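Side-chain contacts in DyP2 (Amycolatopsis sp. ATCC 39116, PDB 4G2C), which is a haem-containing dye-decolourising peroxidase from a lignin-reactive bacterium, probably oxidising dyes and other substrates, and carries a bound manganese(II) ion: residues 51-56 against 264-269; 289-294 against 299-304. All blocks are in the same frame, centred on the assembly; numbering follows the deposited sequence.

Overall arrangement
The two contacts stand on opposite sides of the chain's centre, with their own centres about 47 Å apart and their nearest atoms about 33 Å apart. Interaction 1 is long-range in sequence: it brings the end of helix 45-53, near the N-terminus, against the start of strand 267-278. Interaction 2 is local: across four intervening residues the end of helix 280-293 meets the 3-10 segment at 299-301 and the first part of helix 303-309. They come in series, and strand 267-278 and helix 280-293 follow each other in the chain, linking the strand that meets helix 45-53 with the helix that carries Glu-287 of the manganese site, which also includes Glu-313.

Interaction 1. Residues 51-56 against 264-269; sequences LDELQP and TVHFGS
Glu-53 and His-266 run side by side and point the same way, the aliphatic part of the glutamate lying obliquely against the imidazole, with CG of Glu-53 3.6 Å from CD2 of His-266. The carboxylate is turned 77° from the ring plane, in which a water joins the two polar ends, 2.6 Å from OE2 of Glu-53 and 2.8 Å from NE2 of His-266. The same OE2 forms a salt bridge with Arg-491, while ND1 of His-266 is hydrogen-bonded to the backbone N of Asp-262. The contact sets the C-terminal part of helix 45-53 and the chain just after it against the entry to strand 267-278, part of one of the chain's two large antiparallel sheets, consistent with the paired ferredoxin-like fold of dye peroxidases; helix 487-491 touches Glu-53 and His-266. Shortening Glu-53 to an alanine is likely to leave Arg-491 without this carboxylate and the bridging water without one partner. Leu-54 CG, anti to the amide nitrogen (chi1 -167°), directs CD1 to 3.4 Å from O of Phe-267 and 4.1 Å from its CB. A second water donates to O of Phe-267 at 2.8 Å and accepts from N of Gln-55 at 3.3 Å.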
loop_
_atom_site.group_PDB
_atom_site.type_symbol
_atom_site.label_atom_id
_atom_site.label_comp_id
_atom_site.label_asym_id
_atom_site.label_seq_id
_atom_site.Cartn_x
_atom_site.Cartn_y
_atom_site.Cartn_z
ATOM N N LEU A 51 18.376 13.388 0.574
ATOM C CA LEU A 51 17.405 13.506 1.655
ATOM C C LEU A 51 16.809 14.902 1.789
ATOM O O LEU A 51 15.651 15.039 2.195
ATOM C CB LEU A 51 18.042 13.113 2.991
ATOM C CG LEU A 51 18.181 11.619 3.281
ATOM C CD1 LEU A 51 18.929 11.399 4.599
ATOM C CD2 LEU A 51 16.815 10.947 3.316
ATOM N N ASP A 52 17.615 15.924 1.487
ATOM C CA ASP A 52 17.184 17.319 1.568
ATOM C C ASP A 52 16.248 17.642 0.424
ATOM O O ASP A 52 15.474 18.597 0.502
ATOM C CB ASP A 52 18.384 18.282 1.499
ATOM C CG ASP A 52 19.206 18.289 2.773
ATOM O OD1 ASP A 52 18.620 18.046 3.849
ATOM O OD2 ASP A 52 20.431 18.529 2.696
ATOM N N GLU A 53 16.327 16.856 -0.643
ATOM C CA GLU A 53 15.528 17.149 -1.831
ATOM C C GLU A 53 14.413 16.126 -2.073
ATOM O O GLU A 53 13.689 16.206 -3.056
ATOM C CB GLU A 53 16.425 17.279 -3.056
ATOM C CG GLU A 53 17.465 18.378 -2.937
ATOM C CD GLU A 53 16.869 19.782 -3.049
ATOM O OE1 GLU A 53 15.627 19.916 -3.104
ATOM O OE2 GLU A 53 17.647 20.758 -3.078
ATOM N N LEU A 54 14.272 15.178 -1.159
ATOM C CA LEU A 54 13.267 14.128 -1.298
ATOM C C LEU A 54 12.003 14.495 -0.542
ATOM O O LEU A 54 12.072 14.984 0.581
ATOM C CB LEU A 54 13.794 12.795 -0.743
ATOM C CG LEU A 54 12.949 11.577 -1.124
ATOM C CD1 LEU A 54 13.226 11.164 -2.573
ATOM C CD2 LEU A 54 13.166 10.406 -0.172
ATOM N N GLN A 55 10.851 14.214 -1.145
ATOM C CA GLN A 55 9.581 14.327 -0.431
ATOM C C GLN A 55 9.488 13.319 0.708
ATOM O O GLN A 55 10.071 12.237 0.629
ATOM C CB GLN A 55 8.387 14.122 -1.370
ATOM C CG GLN A 55 8.209 15.177 -2.453
ATOM C CD GLN A 55 6.923 14.957 -3.210
ATOM O OE1 GLN A 55 5.884 14.695 -2.608
ATOM N NE2 GLN A 55 6.985 15.033 -4.531
ATOM N N PRO A 56 8.745 13.680 1.775
ATOM C CA PRO A 56 8.345 12.770 2.855
ATOM C C PRO A 56 7.418 11.656 2.342
ATOM O O PRO A 56 6.919 11.709 1.207
ATOM C CB PRO A 56 7.545 13.679 3.802
ATOM C CG PRO A 56 7.930 15.073 3.450
ATOM C CD PRO A 56 8.239 15.047 1.990
ATOM N N THR A 264 21.606 13.176 -10.253
ATOM C CA THR A 264 22.518 12.359 -9.460
ATOM C C THR A 264 22.250 12.514 -7.962
ATOM O O THR A 264 22.752 11.730 -7.158
ATOM C CB THR A 264 24.005 12.657 -9.778
ATOM O OG1 THR A 264 24.334 13.998 -9.385
ATOM C CG2 THR A 264 24.258 12.500 -11.263
ATOM N N VAL A 265 21.453 13.517 -7.594
ATOM C CA VAL A 265 21.129 13.760 -6.187
ATOM C C VAL A 265 19.657 14.107 -5.979
ATOM O O VAL A 265 19.168 14.189 -4.842
ATOM C CB VAL A 265 21.994 14.893 -5.574
ATOM C CG1 VAL A 265 23.480 14.577 -5.726
ATOM C CG2 VAL A 265 21.651 16.246 -6.201
ATOM N N HIS A 266 18.957 14.319 -7.081
ATOM C CA HIS A 266 17.554 14.674 -7.035
ATOM C C HIS A 266 16.695 13.482 -7.434
ATOM O O HIS A 266 16.719 13.044 -8.587
ATOM C CB HIS A 266 17.318 15.871 -7.936
ATOM C CG HIS A 266 18.033 17.097 -7.471
ATOM N ND1 HIS A 266 18.391 18.123 -8.320
ATOM C CD2 HIS A 266 18.462 17.462 -6.238
ATOM C CE1 HIS A 266 19.010 19.065 -7.629
ATOM N NE2 HIS A 266 19.063 18.688 -6.363
ATOM N N PHE A 267 15.942 12.964 -6.468
ATOM C CA PHE A 267 15.236 11.693 -6.639
ATOM C C PHE A 267 13.729 11.769 -6.433
ATOM O O PHE A 267 13.232 12.576 -5.649
ATOM C CB PHE A 267 15.821 10.632 -5.699
ATOM C CG PHE A 267 17.160 10.115 -6.137
ATOM C CD1 PHE A 267 18.317 10.846 -5.883
ATOM C CD2 PHE A 267 17.262 8.902 -6.812
ATOM C CE1 PHE A 267 19.560 10.375 -6.284
ATOM C CE2 PHE A 267 18.496 8.424 -7.227
ATOM C CZ PHE A 267 19.652 9.160 -6.961
ATOM N N GLY A 268 13.011 10.885 -7.121
ATOM C CA GLY A 268 11.581 10.749 -6.917
ATOM C C GLY A 268 11.142 9.294 -6.846
ATOM O O GLY A 268 11.971 8.388 -6.730
ATOM N N SER A 269 9.832 9.078 -6.903
ATOM C CA SER A 269 9.288 7.740 -6.906
ATOM C C SER A 269 7.933 7.702 -7.624
ATOM O O SER A 269 7.170 8.660 -7.558
ATOM C CB SER A 269 9.161 7.235 -5.460
ATOM O OG SER A 269 8.845 5.857 -5.433
HETATM O O HOH W 1 19.873 20.471 -4.293
HETATM O O HOH W 2 10.883 13.213 -4.240
#

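Interaction 2. Residues 289-294 against 299-304; sequences DLAHDL and EDRERA
Ala-291 and Ala-304 meet methyl to methyl, their CB atoms 3.8 Å apart, and their CA atoms are 5.2 Å apart. With such small side chains, the two backbones come close: CB of Ala-304 also lies 3.7 Å from the amide N of Ala-291. Leu-290 flanks this pair. Its CG stands anti to the backbone nitrogen (chi1 173°), which brings CD2 to 3.6 Å from the carbonyl O of Ala-304 and lays the branch carbon beside the Ala-304 methyl. At the solvent-exposed side the aliphatic part of Arg-301 adds to the packing, with its CG 3.8 Å from CB of Ala-291.

No hydrogen bond spans the two segments; the side-chain salt bridge lies within 299-304, from the 3-10 segment to the helix that follows. The guanidinium of Arg-303 grips the carboxylate of Asp-300 side-on in a bidentate salt bridge. NE donates to OD1 at 2.9 Å, almost straight at 174°, and NH2 to the syn lone pair of OD2 at 3.0 Å. NH2 also bonds the carbonyl O of Pro-456.

Helix 280-293 and helix 303-309 follow each other through a short connection that includes the 3-10 segment ending at Arg-301, with the Ala-304 side chain about 7 Å from the bound manganese. Leu-290 packs on Leu-308 of helix 303-309, and both Leu-290 and Leu-294 touch Tyr-454 of the short strand 453-454.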
loop_
_atom_site.group_PDB
_atom_site.type_symbol
_atom_site.label_atom_id
_atom_site.label_comp_id
_atom_site.label_asym_id
_atom_site.label_seq_id
_atom_site.Cartn_x
_atom_site.Cartn_y
_atom_site.Cartn_z
ATOM N N ASP A 289 -19.362 -18.731 5.719
ATOM C CA ASP A 289 -19.611 -19.864 4.845
ATOM C C ASP A 289 -18.410 -20.812 4.717
ATOM O O ASP A 289 -18.592 -22.031 4.652
ATOM C CB ASP A 289 -20.065 -19.400 3.453
ATOM C CG ASP A 289 -21.402 -18.655 3.483
ATOM O OD1 ASP A 289 -22.151 -18.767 4.483
ATOM O OD2 ASP A 289 -21.701 -17.950 2.496
ATOM N N LEU A 290 -17.196 -20.261 4.661
ATOM C CA LEU A 290 -15.998 -21.101 4.576
ATOM C C LEU A 290 -15.831 -21.895 5.865
ATOM O O LEU A 290 -15.518 -23.087 5.830
ATOM C CB LEU A 290 -14.733 -20.270 4.282
ATOM C CG LEU A 290 -13.369 -20.981 4.333
ATOM C CD1 LEU A 290 -13.272 -22.130 3.328
ATOM C CD2 LEU A 290 -12.212 -20.012 4.110
ATOM N N ALA A 291 -16.048 -21.238 7.002
ATOM C CA ALA A 291 -15.963 -21.924 8.287
ATOM C C ALA A 291 -16.943 -23.095 8.304
ATOM O O ALA A 291 -16.577 -24.224 8.623
ATOM C CB ALA A 291 -16.248 -20.964 9.452
ATOM N N HIS A 292 -18.191 -22.819 7.949
ATOM C CA HIS A 292 -19.199 -23.870 7.912
ATOM C C HIS A 292 -18.789 -24.995 6.973
ATOM O O HIS A 292 -18.912 -26.173 7.319
ATOM C CB HIS A 292 -20.566 -23.314 7.505
ATOM C CG HIS A 292 -21.648 -24.347 7.489
ATOM N ND1 HIS A 292 -22.053 -24.986 6.336
ATOM C CD2 HIS A 292 -22.401 -24.863 8.489
ATOM C CE1 HIS A 292 -23.013 -25.846 6.625
ATOM N NE2 HIS A 292 -23.241 -25.792 7.926
ATOM N N ASP A 293 -18.306 -24.622 5.789
ATOM C CA ASP A 293 -17.830 -25.579 4.792
ATOM C C ASP A 293 -16.747 -26.503 5.358
ATOM O O ASP A 293 -16.732 -27.707 5.088
ATOM C CB ASP A 293 -17.243 -24.827 3.594
ATOM C CG ASP A 293 -18.208 -24.714 2.424
ATOM O OD1 ASP A 293 -19.361 -25.202 2.521
ATOM O OD2 ASP A 293 -17.800 -24.117 1.398
ATOM N N LEU A 294 -15.831 -25.934 6.134
ATOM C CA LEU A 294 -14.658 -26.672 6.586
ATOM C C LEU A 294 -14.925 -27.408 7.894
ATOM O O LEU A 294 -14.010 -27.977 8.493
ATOM C CB LEU A 294 -13.480 -25.716 6.759
ATOM C CG LEU A 294 -12.969 -25.065 5.471
ATOM C CD1 LEU A 294 -11.836 -24.128 5.801
ATOM C CD2 LEU A 294 -12.511 -26.111 4.453
ATOM N N GLU A 299 -14.918 -20.589 18.616
ATOM C CA GLU A 299 -14.099 -19.434 18.267
ATOM C C GLU A 299 -13.187 -19.774 17.080
ATOM O O GLU A 299 -12.937 -18.925 16.231
ATOM C CB GLU A 299 -13.292 -18.928 19.475
ATOM C CG GLU A 299 -14.011 -17.876 20.354
ATOM C CD GLU A 299 -14.058 -16.461 19.730
ATOM O OE1 GLU A 299 -13.042 -15.725 19.813
ATOM O OE2 GLU A 299 -15.116 -16.071 19.175
ATOM N N ASP A 300 -12.728 -21.023 17.010
ATOM C CA ASP A 300 -11.902 -21.491 15.898
ATOM C C ASP A 300 -12.495 -21.160 14.525
ATOM O O ASP A 300 -11.805 -21.258 13.517
ATOM C CB ASP A 300 -11.641 -23.000 16.005
ATOM C CG ASP A 300 -10.649 -23.505 14.951
ATOM O OD1 ASP A 300 -9.578 -22.884 14.762
ATOM O OD2 ASP A 300 -10.932 -24.537 14.309
ATOM N N ARG A 301 -13.766 -20.770 14.477
ATOM C CA ARG A 301 -14.372 -20.365 13.206
ATOM C C ARG A 301 -13.704 -19.115 12.622
ATOM O O ARG A 301 -13.745 -18.878 11.410
ATOM C CB ARG A 301 -15.877 -20.149 13.359
ATOM C CG ARG A 301 -16.690 -21.433 13.221
ATOM C CD ARG A 301 -18.133 -21.212 13.623
ATOM N NE ARG A 301 -18.254 -20.864 15.043
ATOM C CZ ARG A 301 -19.105 -19.963 15.533
ATOM N NH1 ARG A 301 -19.143 -19.719 16.837
ATOM N NH2 ARG A 301 -19.917 -19.296 14.721
ATOM N N GLU A 302 -13.098 -18.324 13.501
ATOM C CA GLU A 302 -12.316 -17.147 13.116
ATOM C C GLU A 302 -11.149 -17.500 12.186
ATOM O O GLU A 302 -10.676 -16.644 11.435
ATOM C CB GLU A 302 -11.747 -16.453 14.360
ATOM C CG GLU A 302 -12.765 -15.761 15.247
ATOM C CD GLU A 302 -12.165 -15.333 16.581
ATOM O OE1 GLU A 302 -11.005 -15.715 16.853
ATOM O OE2 GLU A 302 -12.855 -14.628 17.358
ATOM N N ARG A 303 -10.675 -18.746 12.255
ATOM C CA ARG A 303 -9.541 -19.169 11.437
ATOM C C ARG A 303 -9.879 -19.156 9.941
ATOM O O ARG A 303 -8.985 -19.087 9.096
ATOM C CB ARG A 303 -9.034 -20.533 11.869
ATOM C CG ARG A 303 -7.785 -20.984 11.149
ATOM C CD ARG A 303 -7.043 -22.039 11.965
ATOM N NE ARG A 303 -7.930 -23.117 12.375
ATOM C CZ ARG A 303 -8.108 -24.237 11.682
ATOM N NH1 ARG A 303 -7.445 -24.428 10.547
ATOM N NH2 ARG A 303 -8.947 -25.166 12.124
ATOM N N ALA A 304 -11.170 -19.197 9.613
ATOM C CA ALA A 304 -11.576 -19.147 8.207
ATOM C C ALA A 304 -11.126 -17.827 7.611
ATOM O O ALA A 304 -10.663 -17.778 6.472
ATOM C CB ALA A 304 -13.075 -19.301 8.065
#